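Local coordinates for protein Dot/Icm T4SS effector (Legionella pneumophila subsp. pneumophila, PDB 4HFV) that is a putative effector, probably delivered through the Dot/Icm type IV secretion system, whose biochemical activity is not established and which may act within the metaeffector network of Legionella, at residues Leu80-Tyr83 / Ile84-Gln87; Glu121-Ala124 / Asp125-Ala129; Ser128-Glu131 / Lys132-Arg135; Asp170-His173 / Lys174-Glu178; Ile179-Ala182 / Ala183-His187. All coordinates share one frame; numbering follows the deposited sequence. Where two conformers were deposited one is given.

Interaction 1: residues Leu80-Tyr83 / Ile84-Gln87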
loop_
_atom_site.group_PDB
_atom_site.type_symbol
_atom_site.label_atom_id
_atom_site.label_comp_id
_atom_site.label_asym_id
_atom_site.label_seq_id
_atom_site.Cartn_x
_atom_site.Cartn_y
_atom_site.Cartn_z
ATOM N N LEU A 80 -14.409 10.585 -1.257
ATOM C CA LEU A 80 -15.616 9.828 -0.953
ATOM C C LEU A 80 -16.726 10.087 -1.975
ATOM O O LEU A 80 -17.455 9.163 -2.328
ATOM C CB LEU A 80 -16.149 10.201 0.418
ATOM C CG LEU A 80 -17.386 9.452 0.881
ATOM C CD1 LEU A 80 -17.160 7.953 0.882
ATOM C CD2 LEU A 80 -17.723 9.966 2.269
ATOM N N ALA A 81 -16.880 11.336 -2.416
ATOM C CA ALA A 81 -17.933 11.625 -3.385
ATOM C C ALA A 81 -17.611 10.874 -4.659
ATOM O O ALA A 81 -18.494 10.245 -5.247
ATOM C CB ALA A 81 -18.072 13.130 -3.670
ATOM N N TYR A 82 -16.344 10.944 -5.080
ATOM C CA TYR A 82 -15.932 10.254 -6.297
ATOM C C TYR A 82 -16.162 8.759 -6.178
ATOM O O TYR A 82 -16.695 8.145 -7.081
ATOM C CB TYR A 82 -14.465 10.532 -6.619
ATOM C CG TYR A 82 -14.107 10.051 -7.999
ATOM C CD1 TYR A 82 -13.720 8.744 -8.193
ATOM C CD2 TYR A 82 -14.229 10.888 -9.123
ATOM C CE1 TYR A 82 -13.400 8.272 -9.447
ATOM C CE2 TYR A 82 -13.923 10.425 -10.386
ATOM C CZ TYR A 82 -13.510 9.108 -10.533
ATOM O OH TYR A 82 -13.179 8.589 -11.757
ATOM N N TYR A 83 -15.777 8.186 -5.039
ATOM C CA TYR A 83 -15.964 6.754 -4.782
ATOM C C TYR A 83 -17.440 6.337 -4.816
ATOM O O TYR A 83 -17.821 5.326 -5.416
ATOM C CB TYR A 83 -15.308 6.422 -3.419
ATOM C CG TYR A 83 -15.309 4.956 -3.004
ATOM C CD1 TYR A 83 -14.837 3.956 -3.840
ATOM C CD2 TYR A 83 -15.741 4.589 -1.730
ATOM C CE1 TYR A 83 -14.812 2.627 -3.405
ATOM C CE2 TYR A 83 -15.740 3.294 -1.301
ATOM C CZ TYR A 83 -15.288 2.312 -2.125
ATOM O OH TYR A 83 -15.324 1.017 -1.656
ATOM N N ILE A 84 -18.287 7.091 -4.140
ATOM C CA ILE A 84 -19.697 6.725 -4.141
ATOM C C ILE A 84 -20.288 6.884 -5.526
ATOM O O ILE A 84 -21.083 6.053 -5.957
ATOM C CB ILE A 84 -20.508 7.536 -3.123
ATOM C CG1 ILE A 84 -20.232 6.977 -1.721
ATOM C CG2 ILE A 84 -21.995 7.455 -3.475
ATOM C CD1 ILE A 84 -20.615 7.905 -0.631
ATOM N N ARG A 85 -19.903 7.945 -6.243
ATOM C CA ARG A 85 -20.297 8.091 -7.661
ATOM C C ARG A 85 -19.925 6.829 -8.473
ATOM O O ARG A 85 -20.729 6.282 -9.232
ATOM C CB ARG A 85 -19.602 9.320 -8.277
ATOM C CG ARG A 85 -19.916 9.611 -9.762
ATOM C CD ARG A 85 -19.376 10.981 -10.182
ATOM N NE ARG A 85 -19.542 11.282 -11.612
ATOM C CZ ARG A 85 -18.725 10.852 -12.568
ATOM N NH1 ARG A 85 -17.695 10.109 -12.248
ATOM N NH2 ARG A 85 -18.906 11.197 -13.844
ATOM N N ASP A 86 -18.697 6.342 -8.314
ATOM C CA ASP A 86 -18.272 5.172 -9.058
ATOM C C ASP A 86 -19.081 3.913 -8.671
ATOM O O ASP A 86 -19.423 3.062 -9.504
ATOM C CB ASP A 86 -16.792 4.943 -8.784
ATOM C CG ASP A 86 -16.197 3.891 -9.697
ATOM O OD1 ASP A 86 -16.157 4.140 -10.901
ATOM O OD2 ASP A 86 -15.769 2.828 -9.200
ATOM N N GLN A 87 -19.399 3.824 -7.399
ATOM C CA GLN A 87 -20.208 2.729 -6.881
ATOM C C GLN A 87 -21.596 2.694 -7.527
ATOM O O GLN A 87 -22.127 1.630 -7.861
ATOM C CB GLN A 87 -20.286 2.817 -5.374
ATOM C CG GLN A 87 -18.970 2.338 -4.726
ATOM C CD GLN A 87 -18.968 2.303 -3.220
ATOM O OE1 GLN A 87 -19.367 3.246 -2.558
ATOM N NE2 GLN A 87 -18.451 1.192 -2.658
HETATM O O HOH W 1 -16.911 8.478 -10.041
#
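Tyr82 and Arg85 meet through a water: it donates to Tyr82 O at 3.0 Å and accepts from Arg85 NH1 at 2.9 Å, lying in the guanidinium plane at its edge and above the centre of the Tyr82 ring. Tyr82 O also takes the backbone N-H of Asp86, so two donors grip one carbonyl. The Gln87 amide stacks on one face of the Tyr83 ring, offset toward its rim, the planes 27° apart and Gln87 NE2 3.4 Å from Tyr83 CZ. Tyr83 CG stands anti to the backbone N (chi1 -176°), which lays the ring along the side of Gln87. Leu80 CD1 touches Ile84 CD1 at 3.8 Å, both residues leaning on Leu56 of helix 49-64. Arg85 NE is hydrogen-bonded to Thr107, Tyr83 OH to Asp164, and the Tyr83 ring packs against Leu168 and Arg171 of helix 161-188. These i to i+3 and i to i+4 pairings are those of an alpha-helix, here helix 70-90, near the centre of the chain and packed against helices 49-64, 120-136 and 161-188.

Interaction 2: residues Glu121-Ala124 / Asp125-Ala129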
loop_
_atom_site.group_PDB
_atom_site.type_symbol
_atom_site.label_atom_id
_atom_site.label_comp_id
_atom_site.label_asym_id
_atom_site.label_seq_id
_atom_site.Cartn_x
_atom_site.Cartn_y
_atom_site.Cartn_z
ATOM N N GLU A 121 -2.791 8.925 -10.691
ATOM C CA GLU A 121 -2.075 9.521 -9.593
ATOM C C GLU A 121 -3.103 10.149 -8.642
ATOM O O GLU A 121 -3.141 9.832 -7.446
ATOM C CB GLU A 121 -1.088 10.545 -10.157
ATOM C CG GLU A 121 -0.203 9.971 -11.286
ATOM C CD GLU A 121 -0.585 10.451 -12.695
ATOM O OE1 GLU A 121 -0.155 11.573 -13.068
ATOM O OE2 GLU A 121 -1.290 9.704 -13.431
ATOM N N ASP A 122 -3.968 10.995 -9.201
ATOM C CA ASP A 122 -5.005 11.657 -8.423
ATOM C C ASP A 122 -5.834 10.661 -7.638
ATOM O O ASP A 122 -6.173 10.898 -6.483
ATOM C CB ASP A 122 -5.973 12.394 -9.345
ATOM C CG ASP A 122 -5.325 13.547 -10.099
ATOM O OD1 ASP A 122 -4.391 14.189 -9.553
ATOM O OD2 ASP A 122 -5.760 13.816 -11.246
ATOM N N LEU A 123 -6.213 9.568 -8.293
ATOM C CA LEU A 123 -7.116 8.616 -7.678
ATOM C C LEU A 123 -6.376 7.909 -6.580
ATOM O O LEU A 123 -6.933 7.677 -5.492
ATOM C CB LEU A 123 -7.584 7.576 -8.681
ATOM C CG LEU A 123 -8.667 8.092 -9.627
ATOM C CD1 LEU A 123 -9.081 7.035 -10.630
ATOM C CD2 LEU A 123 -9.866 8.554 -8.812
ATOM N N ALA A 124 -5.132 7.541 -6.874
ATOM C CA ALA A 124 -4.314 6.897 -5.855
ATOM C C ALA A 124 -4.231 7.805 -4.619
ATOM O O ALA A 124 -4.434 7.350 -3.510
ATOM C CB ALA A 124 -2.921 6.547 -6.363
ATOM N N ASP A 125 -3.926 9.079 -4.816
ATOM C CA ASP A 125 -3.843 10.017 -3.678
ATOM C C ASP A 125 -5.206 10.150 -2.954
ATOM O O ASP A 125 -5.279 10.126 -1.710
ATOM C CB ASP A 125 -3.347 11.386 -4.162
ATOM C CG ASP A 125 -1.934 11.335 -4.737
ATOM O OD1 ASP A 125 -1.177 10.377 -4.448
ATOM O OD2 ASP A 125 -1.581 12.255 -5.497
HETATM N N MSE A 126 -6.290 10.299 -3.725
HETATM C CA MSE A 126 -7.607 10.424 -3.130
HETATM C C MSE A 126 -8.028 9.205 -2.329
HETATM O O MSE A 126 -8.438 9.336 -1.151
HETATM C CB MSE A 126 -8.657 10.762 -4.211
HETATM C CG MSE A 126 -8.329 12.097 -4.893
HETATM SE SE MSE A 126 -9.319 12.408 -6.562
HETATM C CE MSE A 126 -10.887 12.468 -5.553
ATOM N N TYR A 127 -7.985 8.029 -2.952
ATOM C CA TYR A 127 -8.457 6.838 -2.267
ATOM C C TYR A 127 -7.554 6.482 -1.082
ATOM O O TYR A 127 -8.025 5.932 -0.078
ATOM C CB TYR A 127 -8.519 5.622 -3.184
ATOM C CG TYR A 127 -9.577 5.691 -4.271
ATOM C CD1 TYR A 127 -10.766 6.375 -4.084
ATOM C CD2 TYR A 127 -9.374 5.040 -5.489
ATOM C CE1 TYR A 127 -11.717 6.425 -5.085
ATOM C CE2 TYR A 127 -10.313 5.074 -6.486
ATOM C CZ TYR A 127 -11.491 5.768 -6.272
ATOM O OH TYR A 127 -12.445 5.797 -7.265
ATOM N N SER A 128 -6.271 6.769 -1.197
ATOM C CA SER A 128 -5.384 6.536 -0.076
ATOM C C SER A 128 -5.798 7.420 1.112
ATOM O O SER A 128 -5.901 6.953 2.260
ATOM C CB SER A 128 -3.926 6.758 -0.501
ATOM O OG SER A 128 -3.047 6.554 0.571
ATOM N N ALA A 129 -6.067 8.700 0.833
ATOM C CA ALA A 129 -6.440 9.636 1.890
ATOM C C ALA A 129 -7.759 9.196 2.507
ATOM O O ALA A 129 -7.918 9.243 3.727
ATOM C CB ALA A 129 -6.526 11.108 1.369
#
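Leu123 and Tyr127, one turn apart, run side by side and point the same way, with Leu123 CD2 4.1 Å from Tyr127 CZ. The backbone ties the same pair, since Tyr127 N donates to Leu123 O at 2.8 Å. CG of Tyr127 stands opposite its own carbonyl carbon (chi1 -68°), which turns the ring back beside Leu123 and sets Tyr127 CG 3.5 Å from Leu123 O. A bent selenomethionine occupies the adjoining flank: the selenium of Met126 lies 3.5 Å from Asp122 O, which already accepts the N-H of Met126, and 4.5 Å from Leu123 CD2. This is the i to i+3 and i to i+4 pattern of an amphipathic alpha-helix, with Leu123, Met126 and Tyr127 turned to the protein interior. There Tyr82 of helix 70-90 packs on Leu123 and Tyr127, while Leu175 and Val172 of helix 161-188 meet Leu123 and Tyr127 respectively. Asp125 holds its carboxylate near Glu121 O, with CG 3.3 Å away, and forms a salt bridge through OD1 to Arg145 of the second subunit, an arginine that also packs on Glu121 and Ala124. Asp122 OD2 instead accepts the backbone N-H of Phe4, tying the N-terminal segment to helix 120-136.

Interaction 3: residues Ser128-Glu131 / Lys132-Arg135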
loop_
_atom_site.group_PDB
_atom_site.type_symbol
_atom_site.label_atom_id
_atom_site.label_comp_id
_atom_site.label_asym_id
_atom_site.label_seq_id
_atom_site.Cartn_x
_atom_site.Cartn_y
_atom_site.Cartn_z
ATOM N N SER A 128 -6.271 6.769 -1.197
ATOM C CA SER A 128 -5.384 6.536 -0.076
ATOM C C SER A 128 -5.798 7.420 1.112
ATOM O O SER A 128 -5.901 6.953 2.260
ATOM C CB SER A 128 -3.926 6.758 -0.501
ATOM O OG SER A 128 -3.047 6.554 0.571
ATOM N N ALA A 129 -6.067 8.700 0.833
ATOM C CA ALA A 129 -6.440 9.636 1.890
ATOM C C ALA A 129 -7.759 9.196 2.507
ATOM O O ALA A 129 -7.918 9.243 3.727
ATOM C CB ALA A 129 -6.526 11.108 1.369
ATOM N N LEU A 130 -8.691 8.736 1.668
ATOM C CA LEU A 130 -9.957 8.248 2.163
ATOM C C LEU A 130 -9.792 6.997 3.023
ATOM O O LEU A 130 -10.346 6.904 4.133
ATOM C CB LEU A 130 -10.892 7.951 0.996
ATOM C CG LEU A 130 -12.305 7.466 1.310
ATOM C CD1 LEU A 130 -13.024 8.402 2.248
ATOM C CD2 LEU A 130 -13.120 7.362 -0.027
ATOM N N GLU A 131 -9.080 6.003 2.500
ATOM C CA GLU A 131 -8.769 4.818 3.309
ATOM C C GLU A 131 -8.114 5.154 4.661
ATOM O O GLU A 131 -8.527 4.612 5.690
ATOM C CB GLU A 131 -7.906 3.842 2.541
ATOM C CG GLU A 131 -7.685 2.532 3.281
ATOM C CD GLU A 131 -6.360 1.938 2.985
ATOM O OE1 GLU A 131 -5.926 2.056 1.814
ATOM O OE2 GLU A 131 -5.762 1.350 3.910
ATOM N N LYS A 132 -7.133 6.052 4.687
ATOM C CA LYS A 132 -6.498 6.439 5.955
ATOM C C LYS A 132 -7.532 7.040 6.909
ATOM O O LYS A 132 -7.603 6.717 8.129
ATOM C CB LYS A 132 -5.373 7.461 5.714
ATOM C CG LYS A 132 -3.986 6.880 5.539
ATOM C CD LYS A 132 -2.961 7.998 5.283
ATOM C CE LYS A 132 -2.397 7.970 3.845
ATOM N NZ LYS A 132 -1.407 6.866 3.630
ATOM N N PHE A 133 -8.329 7.958 6.368
ATOM C CA PHE A 133 -9.345 8.606 7.140
ATOM C C PHE A 133 -10.268 7.590 7.789
ATOM O O PHE A 133 -10.497 7.648 9.007
ATOM C CB PHE A 133 -10.145 9.577 6.235
ATOM C CG PHE A 133 -11.404 10.046 6.832
ATOM C CD1 PHE A 133 -11.424 11.150 7.691
ATOM C CD2 PHE A 133 -12.599 9.411 6.514
ATOM C CE1 PHE A 133 -12.635 11.587 8.226
ATOM C CE2 PHE A 133 -13.798 9.840 7.049
ATOM C CZ PHE A 133 -13.818 10.922 7.887
ATOM N N LEU A 134 -10.770 6.634 7.009
ATOM C CA LEU A 134 -11.667 5.633 7.588
ATOM C C LEU A 134 -10.982 4.786 8.691
ATOM O O LEU A 134 -11.571 4.493 9.749
ATOM C CB LEU A 134 -12.278 4.737 6.484
ATOM C CG LEU A 134 -13.289 5.414 5.520
ATOM C CD1 LEU A 134 -13.628 4.495 4.413
ATOM C CD2 LEU A 134 -14.593 5.837 6.166
ATOM N N ARG A 135 -9.761 4.364 8.441
ATOM C CA ARG A 135 -8.989 3.614 9.447
ATOM C C ARG A 135 -8.843 4.425 10.734
ATOM O O ARG A 135 -8.943 3.883 11.843
ATOM C CB ARG A 135 -7.613 3.228 8.890
ATOM C CG ARG A 135 -7.639 2.065 7.867
ATOM C CD ARG A 135 -6.207 1.422 7.713
ATOM N NE ARG A 135 -5.364 2.137 6.758
ATOM C CZ ARG A 135 -4.392 2.997 7.066
ATOM N NH1 ARG A 135 -3.716 3.595 6.088
ATOM N NH2 ARG A 135 -4.079 3.254 8.335
HETATM O O HOH W 2 -4.062 4.257 2.770
#
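Glu131 and Arg135 cross at a slant, their carboxylate and guanidinium planes 69° apart. Arg135 reaches back one turn and gives its NE-H to Glu131 OE2 at 3.0 Å and 171°, a single straight bond within a salt bridge. The oxygen lies close to the guanidinium plane, yet is itself approached on its anti side, well out of the carboxylate plane. A bend in the arginine at chi3 (-84°) swings the group round so that NE, rather than the paired NH1 and NH2, faces the acid. Arg135 NH2 is held by the carbonyl of Ser142, so the guanidinium group is fixed from two directions, and a water joins NH1 to Ser128 O by weak bonds. Such i to i+4 acid-base pairs are a familiar feature of alpha-helices; this one lies on the flank of helix 120-136 that faces Ser169, a residue of the succinate site. The remaining flank is apolar: Leu130 CD1 stands 4.4 Å from both Phe133 CD2 and Leu134 CG. Leu130 packs on Ala79 and Leu80 of helix 70-90, Phe133 reaches Leu62 of helix 49-64 and meets His137 edge-to-face, and Leu134 rests on Ile165 of helix 161-188.

Interaction 4: residues Asp170-His173 / Lys174-Glu178; sequences DRVH and KLRHE. With SIN (succinic acid), chain C.
One carboxylate of a bound succinate is gripped by two side chains three residues apart on one helix: Arg176 NH1 donates to its O1 at 2.8 Å, and His173 ND1 to its O2 at 2.9 Å. This anion-binding pair lies on a single alpha-helix, 161-188, at a two-subunit interface, and the same succinate is also bound by His173 and Arg176 of the second subunit. Ser169 belongs to the succinate site as well. The succinate probably came from the crystallisation liquor, so a natural ligand is not implied. The histidine bond is nearly straight, at 173°, with the oxygen in the ring plane; the arginine bond also meets its group at the edge. His173 carries its ring with CG trans to the backbone N (chi1 179°), and together with chi2 of 54° this turns ND1 to the anion, while NE2 binds Asp170 of the second subunit and the ring stacks on that subunit's His173. A cationic arginine and the neighbouring N-H would favour an ionised carboxylate. Away from the anion, Lys174 NZ forms a salt bridge with Glu178 OE2, and Arg171 bridges to Glu167 and Asp86. Val172 and Arg176 extend side by side: Val172 CG1 lies 3.6 Å above the centre of one face of the Arg176 guanidinium group.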
loop_
_atom_site.group_PDB
_atom_site.type_symbol
_atom_site.label_atom_id
_atom_site.label_comp_id
_atom_site.label_asym_id
_atom_site.label_seq_id
_atom_site.Cartn_x
_atom_site.Cartn_y
_atom_site.Cartn_z
ATOM N N ASP A 170 -7.458 -2.003 -2.126
ATOM C CA ASP A 170 -7.229 -2.710 -3.366
ATOM C C ASP A 170 -7.073 -1.751 -4.543
ATOM O O ASP A 170 -6.220 -1.956 -5.415
ATOM C CB ASP A 170 -8.358 -3.683 -3.679
ATOM C CG ASP A 170 -8.447 -4.824 -2.702
ATOM O OD1 ASP A 170 -7.443 -5.105 -2.016
ATOM O OD2 ASP A 170 -9.520 -5.467 -2.656
ATOM N N ARG A 171 -7.918 -0.722 -4.615
ATOM C CA ARG A 171 -7.836 0.186 -5.747
ATOM C C ARG A 171 -6.528 0.959 -5.761
ATOM O O ARG A 171 -5.903 1.133 -6.815
ATOM C CB ARG A 171 -9.028 1.153 -5.744
ATOM C CG ARG A 171 -10.341 0.464 -5.902
ATOM C CD ARG A 171 -11.505 1.507 -5.880
ATOM N NE ARG A 171 -12.785 0.832 -6.062
ATOM C CZ ARG A 171 -13.817 1.328 -6.721
ATOM N NH1 ARG A 171 -13.732 2.523 -7.296
ATOM N NH2 ARG A 171 -14.924 0.613 -6.816
ATOM N N VAL A 172 -6.131 1.451 -4.592
ATOM C CA VAL A 172 -4.846 2.108 -4.441
ATOM C C VAL A 172 -3.720 1.163 -4.891
ATOM O O VAL A 172 -2.858 1.569 -5.677
ATOM C CB VAL A 172 -4.605 2.547 -2.964
ATOM C CG1 VAL A 172 -3.169 3.000 -2.721
ATOM C CG2 VAL A 172 -5.551 3.640 -2.579
ATOM N N HIS A 173 -3.743 -0.087 -4.419
ATOM C CA HIS A 173 -2.680 -1.040 -4.761
ATOM C C HIS A 173 -2.582 -1.209 -6.306
ATOM O O HIS A 173 -1.481 -1.249 -6.883
ATOM C CB HIS A 173 -2.939 -2.396 -4.133
ATOM C CG HIS A 173 -1.891 -3.406 -4.467
ATOM N ND1 HIS A 173 -0.552 -3.188 -4.242
ATOM C CD2 HIS A 173 -1.986 -4.643 -5.012
ATOM C CE1 HIS A 173 0.132 -4.248 -4.629
ATOM N NE2 HIS A 173 -0.715 -5.134 -5.121
ATOM N N LYS A 174 -3.736 -1.337 -6.958
ATOM C CA LYS A 174 -3.819 -1.547 -8.409
ATOM C C LYS A 174 -3.337 -0.288 -9.135
ATOM O O LYS A 174 -2.535 -0.364 -10.080
ATOM C CB LYS A 174 -5.253 -1.907 -8.817
ATOM C CG LYS A 174 -5.442 -2.158 -10.334
ATOM C CD LYS A 174 -6.746 -2.882 -10.610
ATOM C CE LYS A 174 -6.795 -3.482 -12.021
ATOM N NZ LYS A 174 -6.973 -2.433 -13.062
ATOM N N LEU A 175 -3.768 0.876 -8.645
ATOM C CA LEU A 175 -3.335 2.141 -9.226
ATOM C C LEU A 175 -1.816 2.334 -9.125
ATOM O O LEU A 175 -1.154 2.680 -10.141
ATOM C CB LEU A 175 -4.129 3.323 -8.625
ATOM C CG LEU A 175 -5.613 3.425 -9.023
ATOM C CD1 LEU A 175 -6.309 4.318 -8.027
ATOM C CD2 LEU A 175 -5.777 3.973 -10.425
ATOM N N ARG A 176 -1.234 2.050 -7.958
ATOM C CA ARG A 176 0.208 2.143 -7.793
ATOM C C ARG A 176 0.944 1.155 -8.686
ATOM O O ARG A 176 1.976 1.504 -9.277
ATOM C CB ARG A 176 0.612 1.971 -6.320
ATOM C CG ARG A 176 0.311 3.211 -5.551
ATOM C CD ARG A 176 0.650 3.160 -4.105
ATOM N NE ARG A 176 0.192 4.386 -3.434
ATOM C CZ ARG A 176 0.072 4.493 -2.108
ATOM N NH1 ARG A 176 0.401 3.472 -1.334
ATOM N NH2 ARG A 176 -0.361 5.615 -1.553
ATOM N N HIS A 177 0.378 -0.045 -8.841
ATOM C CA HIS A 177 0.913 -1.024 -9.792
ATOM C C HIS A 177 0.961 -0.424 -11.202
ATOM O O HIS A 177 1.985 -0.492 -11.898
ATOM C CB HIS A 177 0.070 -2.299 -9.735
ATOM C CG HIS A 177 0.579 -3.417 -10.588
ATOM N ND1 HIS A 177 1.295 -4.475 -10.073
ATOM C CD2 HIS A 177 0.459 -3.653 -11.915
ATOM C CE1 HIS A 177 1.608 -5.310 -11.050
ATOM N NE2 HIS A 177 1.117 -4.833 -12.179
ATOM N N GLU A 178 -0.148 0.182 -11.619
ATOM C CA GLU A 178 -0.250 0.685 -12.987
ATOM C C GLU A 178 0.705 1.836 -13.241
ATOM O O GLU A 178 1.271 1.952 -14.326
ATOM C CB GLU A 178 -1.686 1.100 -13.306
ATOM C CG GLU A 178 -2.658 -0.046 -13.237
ATOM C CD GLU A 178 -4.099 0.388 -13.458
ATOM O OE1 GLU A 178 -4.331 1.594 -13.701
ATOM O OE2 GLU A 178 -4.999 -0.488 -13.393
HETATM C C1 SIN C . 0.651 -0.436 -2.020
HETATM O O1 SIN C . 0.917 0.737 -1.890
HETATM O O2 SIN C . 0.789 -0.916 -3.104
HETATM C C2 SIN C . 0.160 -1.241 -0.865
HETATM C C3 SIN C . -1.243 -0.797 -0.547
HETATM C C4 SIN C . -1.557 -1.286 0.824
HETATM O O3 SIN C . -0.951 -0.851 1.775
HETATM O O4 SIN C . -2.395 -2.111 1.038
#

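Interaction 5: residues Ile179-Ala182 / Ala183-His187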
loop_
_atom_site.group_PDB
_atom_site.type_symbol
_atom_site.label_atom_id
_atom_site.label_comp_id
_atom_site.label_asym_id
_atom_site.label_seq_id
_atom_site.Cartn_x
_atom_site.Cartn_y
_atom_site.Cartn_z
ATOM N N ILE A 179 0.886 2.677 -12.236
ATOM C CA ILE A 179 1.819 3.800 -12.320
ATOM C C ILE A 179 3.250 3.329 -12.531
ATOM O O ILE A 179 4.018 3.885 -13.343
ATOM C CB ILE A 179 1.714 4.664 -11.047
ATOM C CG1 ILE A 179 0.411 5.492 -11.104
ATOM C CG2 ILE A 179 2.900 5.607 -10.890
ATOM C CD1 ILE A 179 0.053 6.117 -9.769
ATOM N N ILE A 180 3.611 2.310 -11.772
ATOM C CA ILE A 180 4.926 1.651 -11.955
ATOM C C ILE A 180 5.079 1.095 -13.354
ATOM O O ILE A 180 6.091 1.333 -14.032
ATOM C CB ILE A 180 5.122 0.551 -10.909
ATOM C CG1 ILE A 180 5.506 1.182 -9.570
ATOM C CG2 ILE A 180 6.256 -0.422 -11.305
ATOM C CD1 ILE A 180 5.213 0.289 -8.374
ATOM N N ILE A 181 4.072 0.363 -13.807
ATOM C CA ILE A 181 4.135 -0.231 -15.118
ATOM C C ILE A 181 4.274 0.837 -16.220
ATOM O O ILE A 181 4.989 0.654 -17.211
ATOM C CB ILE A 181 2.896 -1.118 -15.394
ATOM C CG1 ILE A 181 2.889 -2.329 -14.448
ATOM C CG2 ILE A 181 2.896 -1.556 -16.855
ATOM C CD1 ILE A 181 4.004 -3.311 -14.663
ATOM N N ALA A 182 3.573 1.951 -16.048
ATOM C CA ALA A 182 3.536 2.980 -17.088
ATOM C C ALA A 182 4.872 3.717 -17.135
ATOM O O ALA A 182 5.352 4.056 -18.208
ATOM C CB ALA A 182 2.392 3.934 -16.846
ATOM N N ALA A 183 5.500 3.902 -15.973
ATOM C CA ALA A 183 6.822 4.511 -15.883
ATOM C C ALA A 183 7.897 3.625 -16.532
ATOM O O ALA A 183 8.809 4.125 -17.209
ATOM C CB ALA A 183 7.173 4.800 -14.423
ATOM N N ARG A 184 7.764 2.312 -16.341
ATOM C CA ARG A 184 8.654 1.334 -16.978
ATOM C C ARG A 184 8.557 1.434 -18.504
ATOM O O ARG A 184 9.577 1.509 -19.191
ATOM C CB ARG A 184 8.310 -0.094 -16.526
ATOM C CG ARG A 184 9.369 -1.162 -16.924
ATOM C CD ARG A 184 8.854 -2.584 -16.734
ATOM N NE ARG A 184 7.693 -2.844 -17.585
ATOM C CZ ARG A 184 6.766 -3.778 -17.354
ATOM N NH1 ARG A 184 6.849 -4.567 -16.277
ATOM N NH2 ARG A 184 5.739 -3.920 -18.200
ATOM N N ASP A 185 7.335 1.452 -19.036
ATOM C CA ASP A 185 7.159 1.519 -20.488
ATOM C C ASP A 185 7.725 2.828 -21.038
ATOM O O ASP A 185 8.326 2.844 -22.104
ATOM C CB ASP A 185 5.677 1.384 -20.901
ATOM C CG ASP A 185 5.089 -0.000 -20.607
ATOM O OD1 ASP A 185 3.840 -0.114 -20.575
ATOM O OD2 ASP A 185 5.858 -0.967 -20.410
ATOM N N LEU A 186 7.525 3.918 -20.304
ATOM C CA LEU A 186 8.065 5.226 -20.687
ATOM C C LEU A 186 9.590 5.227 -20.693
ATOM O O LEU A 186 10.209 5.846 -21.578
ATOM C CB LEU A 186 7.546 6.330 -19.750
ATOM C CG LEU A 186 7.844 7.795 -20.115
ATOM C CD1 LEU A 186 7.060 8.251 -21.345
ATOM C CD2 LEU A 186 7.548 8.715 -18.937
ATOM N N HIS A 187 10.176 4.535 -19.711
ATOM C CA HIS A 187 11.630 4.368 -19.566
ATOM C C HIS A 187 12.237 3.592 -20.739
ATOM O O HIS A 187 13.136 4.077 -21.447
ATOM C CB HIS A 187 11.936 3.630 -18.244
ATOM C CG HIS A 187 13.396 3.360 -18.019
ATOM N ND1 HIS A 187 14.358 4.347 -18.095
ATOM C CD2 HIS A 187 14.058 2.210 -17.741
ATOM C CE1 HIS A 187 15.546 3.820 -17.862
ATOM N NE2 HIS A 187 15.392 2.524 -17.654
#
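Arg184 starts with CG trans to its backbone N (chi1 -168°) and then bends at chi3 (62°), so its guanidinium group comes to lie beside Ile181, three residues earlier. Ile181 has CG1 on the side away from its carbonyl carbon (chi1 -66°), and its second torsion sets CD1 over one face of that group. Ile181 CD1 is 3.5 Å from Arg184 NH1, while Ile181 CG2 is 3.9 Å from Arg184 NH2. Two branches of one isoleucine therefore run alongside the flat cation. Asp185 follows on the same flank: its OD1 lies 4.1 Å from Ile181 CG2, and its OD2 makes a long salt bridge with Arg184 NH2 at 3.7 Å. The backbone keeps the regular alpha-helical bonding, with Asp185 N donating to Ile181 O at 3.1 Å and Leu186 N to Ala182 O at 3.0 Å. This part of helix 161-188 extends far from the centre of the chain and packs against the second subunit and against helix 120-136 of its own chain. Ile180 and Ile181 pack on Leu166 of the second subunit, whose Tyr148 touches Arg184 and stacks with His187; within the chain, Ile179 and Ala182 lean on Arg120 at the start of helix 120-136.

The five contacts fall on three helices and follow one another along the chain: interaction 1 on helix 70-90, interactions 2 and 3 as overlapping parts of helix 120-136, and interactions 4 and 5 as adjoining parts of helix 161-188. Interactions 1, 2, 3 and 4 are packed together, with centres about 10 to 17 Å apart. Tyr82 and Leu80 join interaction 1 to interactions 2 and 3, and the Asp86-Arg171 salt bridge joins it to interaction 4. Interaction 5 is about 27 Å from interaction 1 and touches interaction 2 through Ile179. Interactions 2, 4 and 5 meet the second subunit, so helices 120-136 and 161-188 both reach the dimer interface, and helix 161-188 carries the succinate site.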